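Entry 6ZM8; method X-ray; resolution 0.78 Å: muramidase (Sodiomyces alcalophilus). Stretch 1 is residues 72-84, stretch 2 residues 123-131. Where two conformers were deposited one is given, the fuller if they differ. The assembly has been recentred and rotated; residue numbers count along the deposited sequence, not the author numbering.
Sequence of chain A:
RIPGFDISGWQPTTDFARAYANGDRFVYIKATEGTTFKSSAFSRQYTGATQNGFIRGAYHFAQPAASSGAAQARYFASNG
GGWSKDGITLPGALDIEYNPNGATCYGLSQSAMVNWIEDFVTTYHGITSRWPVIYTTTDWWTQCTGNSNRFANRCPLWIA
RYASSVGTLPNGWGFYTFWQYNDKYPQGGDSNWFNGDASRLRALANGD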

ATOM      1  N   GLN A  72      14.585   0.576  -4.488  1.00  6.21           N
ATOM      2  CA  GLN A  72      13.385   1.263  -3.996  1.00  5.97           C
ATOM      3  C   GLN A  72      12.891   0.653  -2.676  1.00  5.92           C
ATOM      4  O   GLN A  72      12.406   1.404  -1.823  1.00  6.07           O
ATOM      5  CB  GLN A  72      12.310   1.286  -5.084  1.00  5.81           C
ATOM      6  CG  GLN A  72      12.683   2.368  -6.100  1.00  6.33           C
ATOM      7  CD  GLN A  72      11.734   2.545  -7.261  1.00  6.09           C
ATOM      8  OE1 GLN A  72      10.504   2.597  -7.085  1.00  6.07           O
ATOM      9  NE2 GLN A  72      12.304   2.685  -8.434  1.00  7.04           N
ATOM     10  N   ALA A  73      13.025  -0.669  -2.501  1.00  5.82           N
ATOM     11  CA  ALA A  73      12.657  -1.245  -1.215  1.00  5.92           C
ATOM     12  C   ALA A  73      13.556  -0.720  -0.099  1.00  6.01           C
ATOM     13  O   ALA A  73      13.072  -0.438   1.004  1.00  6.35           O
ATOM     14  CB  ALA A  73      12.743  -2.766  -1.286  1.00  6.44           C
ATOM     15  N   ARG A  74      14.861  -0.594  -0.363  1.00  6.36           N
ATOM     16  CA  ARG A  74      15.770  -0.039   0.646  1.00  6.92           C
ATOM     17  C   ARG A  74      15.393   1.399   0.965  1.00  6.68           C
ATOM     18  O   ARG A  74      15.403   1.814   2.141  1.00  7.54           O
ATOM     19  CB  ARG A  74      17.232  -0.081   0.166  1.00  7.98           C
ATOM     20  CG  ARG A  74      17.863  -1.443   0.201  1.00  9.40           C
ATOM     21  CD  ARG A  74      19.359  -1.428  -0.144  1.00 11.11           C
ATOM     22  NE  ARG A  74      19.607  -1.292  -1.578  1.00 15.05           N
ATOM     23  CZ  ARG A  74      19.680  -2.321  -2.488  1.00 14.14           C
ATOM     24  NH1 ARG A  74      19.419  -3.541  -2.033  1.00 17.36           N
ATOM     25  NH2 ARG A  74      19.864  -2.090  -3.757  1.00 19.54           N
ATOM     26  N   TYR A  75      15.130   2.207  -0.052  1.00  6.70           N
ATOM     27  CA  TYR A  75      14.786   3.617   0.166  1.00  6.98           C
ATOM     28  C   TYR A  75      13.499   3.727   0.988  1.00  6.72           C
ATOM     29  O   TYR A  75      13.412   4.502   1.943  1.00  8.13           O
ATOM     30  CB  TYR A  75      14.648   4.310  -1.186  1.00  7.55           C
ATOM     31  CG  TYR A  75      14.417   5.792  -1.088  1.00  8.24           C
ATOM     32  CD1 TYR A  75      15.388   6.635  -0.623  1.00 12.12           C
ATOM     33  CD2 TYR A  75      13.224   6.365  -1.494  1.00  7.73           C
ATOM     34  CE1 TYR A  75      15.208   8.023  -0.572  1.00 14.45           C
ATOM     35  CE2 TYR A  75      13.012   7.733  -1.448  1.00  8.72           C
ATOM     36  CZ  TYR A  75      14.012   8.562  -1.013  1.00 12.78           C
ATOM     37  OH  TYR A  75      13.796   9.910  -1.030  1.00 18.15           O
ATOM     38  N   PHE A  76      12.484   2.958   0.605  1.00  5.94           N
ATOM     39  CA  PHE A  76      11.216   2.947   1.338  1.00  5.79           C
ATOM     40  C   PHE A  76      11.413   2.519   2.791  1.00  6.04           C
ATOM     41  O   PHE A  76      10.948   3.200   3.720  1.00  6.53           O
ATOM     42  CB  PHE A  76      10.266   2.000   0.604  1.00  5.44           C
ATOM     43  CG  PHE A  76       8.955   1.772   1.290  1.00  4.99           C
ATOM     44  CD1 PHE A  76       8.131   2.824   1.701  1.00  5.18           C
ATOM     45  CD2 PHE A  76       8.477   0.463   1.446  1.00  5.40           C
ATOM     46  CE1 PHE A  76       6.876   2.567   2.235  1.00  5.06           C
ATOM     47  CE2 PHE A  76       7.214   0.220   1.972  1.00  5.70           C
ATOM     48  CZ  PHE A  76       6.408   1.275   2.362  1.00  5.54           C
ATOM     49  N   ALA A  77      12.097   1.382   3.013  1.00  6.28           N
ATOM     50  CA  ALA A  77      12.247   0.855   4.370  1.00  7.11           C
ATOM     51  C   ALA A  77      13.030   1.806   5.270  1.00  8.15           C
ATOM     52  O   ALA A  77      12.844   1.778   6.477  1.00 10.60           O
ATOM     53  CB  ALA A  77      12.879  -0.509   4.340  1.00  8.06           C
ATOM     54  N   SER A  78      13.920   2.619   4.688  1.00  7.96           N
ATOM     55  CA  SER A  78      14.735   3.578   5.442  1.00  9.61           C
ATOM     56  C   SER A  78      14.025   4.904   5.685  1.00  8.56           C
ATOM     57  O   SER A  78      14.566   5.716   6.442  1.00 11.30           O
ATOM     58  CB  SER A  78      16.074   3.860   4.663  1.00 11.69           C
ATOM     59  OG  SER A  78      16.898   2.753   4.650  1.00 14.45           O
ATOM     60  N   ASN A  79      12.910   5.151   5.026  1.00  7.66           N
ATOM     61  CA  ASN A  79      12.300   6.484   4.995  1.00  7.55           C
ATOM     62  C   ASN A  79      10.789   6.415   5.229  1.00  7.12           C
ATOM     63  O   ASN A  79      10.042   7.214   4.657  1.00  8.46           O
ATOM     64  CB  ASN A  79      12.631   7.207   3.682  1.00  8.38           C
ATOM     65  CG  ASN A  79      14.102   7.545   3.599  1.00  9.55           C
ATOM     66  OD1 ASN A  79      14.572   8.461   4.300  1.00 11.71           O
ATOM     67  ND2 ASN A  79      14.825   6.826   2.817  1.00 11.80           N
ATOM     68  N   GLY A  80      10.372   5.513   6.103  1.00  7.28           N
ATOM     69  CA  GLY A  80       8.988   5.480   6.560  1.00  7.34           C
ATOM     70  C   GLY A  80       8.337   4.124   6.501  1.00  6.40           C
ATOM     71  O   GLY A  80       7.338   3.906   7.192  1.00  6.94           O
ATOM     72  N   GLY A  81       8.890   3.238   5.671  1.00  6.48           N
ATOM     73  CA  GLY A  81       8.347   1.897   5.497  1.00  6.36           C
ATOM     74  C   GLY A  81       8.891   0.870   6.470  1.00  6.26           C
ATOM     75  O   GLY A  81       8.604  -0.335   6.313  1.00  7.78           O
ATOM     76  N   GLY A  82       9.634   1.280   7.490  1.00  6.75           N
ATOM     77  CA  GLY A  82      10.078   0.338   8.503  1.00  7.53           C
ATOM     78  C   GLY A  82       8.897  -0.234   9.275  1.00  7.26           C
ATOM     79  O   GLY A  82       7.846   0.388   9.402  1.00  9.51           O
ATOM     80  N   TRP A  83       9.098  -1.407   9.822  1.00  7.48           N
ATOM     81  CA  TRP A  83       8.046  -2.128  10.526  1.00  6.98           C
ATOM     82  C   TRP A  83       8.496  -2.412  11.960  1.00  7.42           C
ATOM     83  O   TRP A  83       9.646  -2.602  12.213  1.00  9.90           O
ATOM     84  CB  TRP A  83       7.661  -3.389   9.763  1.00  7.62           C
ATOM     85  CG  TRP A  83       6.593  -4.187  10.438  1.00  6.68           C
ATOM     86  CD1 TRP A  83       5.248  -3.935  10.465  1.00  6.45           C
ATOM     87  CD2 TRP A  83       6.798  -5.362  11.241  1.00  6.69           C
ATOM     88  NE1 TRP A  83       4.615  -4.893  11.222  1.00  6.49           N
ATOM     89  CE2 TRP A  83       5.525  -5.788  11.706  1.00  6.57           C
ATOM     90  CE3 TRP A  83       7.915  -6.130  11.561  1.00  7.86           C
ATOM     91  CZ2 TRP A  83       5.354  -6.940  12.468  1.00  7.38           C
ATOM     92  CZ3 TRP A  83       7.746  -7.284  12.292  1.00  8.68           C
ATOM     93  CH2 TRP A  83       6.480  -7.690  12.734  1.00  8.23           C
ATOM     94  N   SER A  84       7.585  -2.485  12.894  0.50  8.97           N
ATOM     95  CA  SER A  84       7.915  -3.107  14.196  0.50 10.25           C
ATOM     96  C   SER A  84       6.644  -3.804  14.664  0.50  8.66           C
ATOM     97  O   SER A  84       5.541  -3.406  14.309  0.50  8.52           O
ATOM     98  CB  SER A  84       8.509  -2.164  15.198  0.50 13.44           C
ATOM     99  OG  SER A  84       7.515  -1.360  15.787  0.50 17.04           O
TER
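Stretch 2 123-131: TYHGITSRW

The indole of W83 carries an arginine on its face: CD of R130 stands 3.7 Å from the centroid of the six-membered ring, 4° off the ring normal. The guanidinium does not hydrogen-bond to the indole; NE1 of W83 and NH1 of R130 come within 3.2 Å, but both are donors, and each is satisfied elsewhere in the structure.

Stretch 2 is the last turns of a helix, 123-128, followed by S129 at positive phi and then extended backbone from R130. It runs in the same general direction as helix 72-78, crossing at -38° with the axes 9.0 Å apart at closest approach. At this spacing the facing positions are alanines. CB of A73 lies 4.1 Å from CB of Y124 and 3.8 Å from CG2 of T123, while one turn on, CB of A77 meets CG2 of I127 at 3.9 Å.

Y124, with chi1 t, reaches past the helix to the loop, where its OH donates to O of G81 at 2.6 Å. On the way its CE1 passes CE2 of F76 at 3.5 Å, the two rings slid so far that they barely overlap. A CB on G81 would clash with CE1 of F76.

S129 ends the helix with positive phi, and R130 then turns extended, m at chi1, chi2 and chi3, folding its side chain over W83.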

ATOM      1  N   THR A 123      13.407  -7.974  -1.270  1.00  5.82           N
ATOM      2  CA  THR A 123      14.294  -7.064  -0.542  1.00  6.10           C
ATOM      3  C   THR A 123      13.590  -6.489   0.687  1.00  5.93           C
ATOM      4  O   THR A 123      14.158  -6.444   1.785  1.00  6.23           O
ATOM      5  CB  THR A 123      14.817  -5.972  -1.474  1.00  6.47           C
ATOM      6  OG1 THR A 123      15.539  -6.578  -2.558  1.00  6.98           O
ATOM      7  CG2 THR A 123      15.755  -5.024  -0.747  1.00  7.23           C
ATOM      8  N   TYR A 124      12.344  -6.042   0.509  1.00  5.51           N
ATOM      9  CA  TYR A 124      11.605  -5.475   1.633  1.00  5.45           C
ATOM     10  C   TYR A 124      11.468  -6.501   2.777  1.00  5.41           C
ATOM     11  O   TYR A 124      11.616  -6.169   3.938  1.00  5.71           O
ATOM     12  CB  TYR A 124      10.231  -4.979   1.144  1.00  5.69           C
ATOM     13  CG  TYR A 124       9.451  -4.285   2.246  1.00  5.34           C
ATOM     14  CD1 TYR A 124       9.712  -2.962   2.587  1.00  5.64           C
ATOM     15  CD2 TYR A 124       8.470  -4.970   2.956  1.00  5.63           C
ATOM     16  CE1 TYR A 124       9.026  -2.335   3.614  1.00  5.59           C
ATOM     17  CE2 TYR A 124       7.770  -4.348   3.985  1.00  5.65           C
ATOM     18  CZ  TYR A 124       8.053  -3.029   4.321  1.00  5.31           C
ATOM     19  OH  TYR A 124       7.356  -2.468   5.359  1.00  5.93           O
ATOM     20  N   HIS A 125      11.164  -7.746   2.401  1.00  5.45           N
ATOM     21  CA  HIS A 125      11.034  -8.819   3.418  1.00  5.59           C
ATOM     22  C   HIS A 125      12.384  -9.104   4.110  1.00  5.70           C
ATOM     23  O   HIS A 125      12.415  -9.335   5.318  1.00  5.98           O
ATOM     24  CB  HIS A 125      10.468 -10.055   2.725  1.00  6.47           C
ATOM     25  CG  HIS A 125      10.371 -11.250   3.609  1.00  6.30           C
ATOM     26  ND1 HIS A 125      11.367 -12.189   3.647  1.00  7.87           N
ATOM     27  CD2 HIS A 125       9.412 -11.643   4.446  1.00  7.02           C
ATOM     28  CE1 HIS A 125      10.999 -13.149   4.523  1.00  8.76           C
ATOM     29  NE2 HIS A 125       9.818 -12.831   5.024  1.00  8.50           N
ATOM     30  N   GLY A 126      13.471  -9.089   3.355  1.00  6.02           N
ATOM     31  CA  GLY A 126      14.772  -9.298   3.960  1.00  6.66           C
ATOM     32  C   GLY A 126      15.150  -8.205   4.936  1.00  6.42           C
ATOM     33  O   GLY A 126      15.865  -8.447   5.915  1.00  7.33           O
ATOM     34  N   ILE A 127      14.715  -6.971   4.664  1.00  6.38           N
ATOM     35  CA  ILE A 127      15.032  -5.853   5.543  1.00  6.63           C
ATOM     36  C   ILE A 127      14.142  -5.890   6.795  1.00  6.44           C
ATOM     37  O   ILE A 127      14.615  -5.758   7.907  1.00  7.39           O
ATOM     38  CB  ILE A 127      14.897  -4.500   4.818  1.00  7.12           C
ATOM     39  CG1 ILE A 127      15.926  -4.402   3.693  1.00  8.91           C
ATOM     40  CG2 ILE A 127      15.055  -3.357   5.790  1.00  8.04           C
ATOM     41  CD1 ILE A 127      15.662  -3.295   2.720  1.00 10.86           C
ATOM     42  N   THR A 128      12.826  -5.983   6.574  1.00  5.78           N
ATOM     43  CA  THR A 128      11.862  -5.715   7.625  1.00  5.93           C
ATOM     44  C   THR A 128      11.326  -6.953   8.332  1.00  5.72           C
ATOM     45  O   THR A 128      10.737  -6.791   9.421  1.00  6.51           O
ATOM     46  CB  THR A 128      10.642  -4.931   7.089  1.00  6.17           C
ATOM     47  OG1 THR A 128       9.848  -5.791   6.264  1.00  5.87           O
ATOM     48  CG2 THR A 128      11.013  -3.651   6.393  1.00  6.62           C
ATOM     49  N   SER A 129      11.428  -8.117   7.702  1.00  5.52           N
ATOM     50  CA  SER A 129      10.792  -9.380   8.070  1.00  5.78           C
ATOM     51  C   SER A 129       9.394  -9.553   7.480  1.00  5.71           C
ATOM     52  O   SER A 129       8.814 -10.639   7.660  1.00  6.71           O
ATOM     53  CB  SER A 129      10.736  -9.657   9.585  1.00  6.32           C
ATOM     54  OG  SER A 129       9.621  -9.062  10.223  1.00  6.85           O
ATOM     55  N   ARG A 130       8.852  -8.538   6.813  1.00  5.45           N
ATOM     56  CA  ARG A 130       7.485  -8.600   6.332  1.00  5.56           C
ATOM     57  C   ARG A 130       7.420  -8.629   4.809  1.00  5.35           C
ATOM     58  O   ARG A 130       8.151  -7.910   4.120  1.00  5.75           O
ATOM     59  CB  ARG A 130       6.701  -7.350   6.761  1.00  6.12           C
ATOM     60  CG  ARG A 130       6.566  -7.203   8.284  1.00  7.20           C
ATOM     61  CD  ARG A 130       5.897  -8.432   8.912  1.00  8.21           C
ATOM     62  NE  ARG A 130       4.611  -8.749   8.313  1.00  8.28           N
ATOM     63  CZ  ARG A 130       3.429  -8.255   8.692  1.00  7.64           C
ATOM     64  NH1 ARG A 130       3.354  -7.476   9.784  1.00  7.77           N
ATOM     65  NH2 ARG A 130       2.314  -8.587   8.043  1.00  8.09           N
ATOM     66  N   TRP A 131       6.493  -9.448   4.297  1.00  5.48           N
ATOM     67  CA  TRP A 131       6.105  -9.311   2.902  1.00  5.60           C
ATOM     68  C   TRP A 131       5.232  -8.052   2.787  1.00  5.34           C
ATOM     69  O   TRP A 131       4.331  -7.842   3.588  1.00  6.09           O
ATOM     70  CB  TRP A 131       5.321 -10.530   2.410  1.00  6.37           C
ATOM     71  CG  TRP A 131       6.125 -11.790   2.474  1.00  6.73           C
ATOM     72  CD1 TRP A 131       5.945 -12.829   3.335  1.00  8.56           C
ATOM     73  CD2 TRP A 131       7.273 -12.131   1.697  1.00  7.33           C
ATOM     74  NE1 TRP A 131       6.903 -13.787   3.138  1.00 10.36           N
ATOM     75  CE2 TRP A 131       7.734 -13.384   2.141  1.00  9.43           C
ATOM     76  CE3 TRP A 131       7.975 -11.492   0.685  1.00  8.78           C
ATOM     77  CZ2 TRP A 131       8.864 -14.003   1.601  1.00 12.26           C
ATOM     78  CZ3 TRP A 131       9.092 -12.118   0.156  1.00 11.53           C
ATOM     79  CH2 TRP A 131       9.537 -13.356   0.605  1.00 12.89           C
TER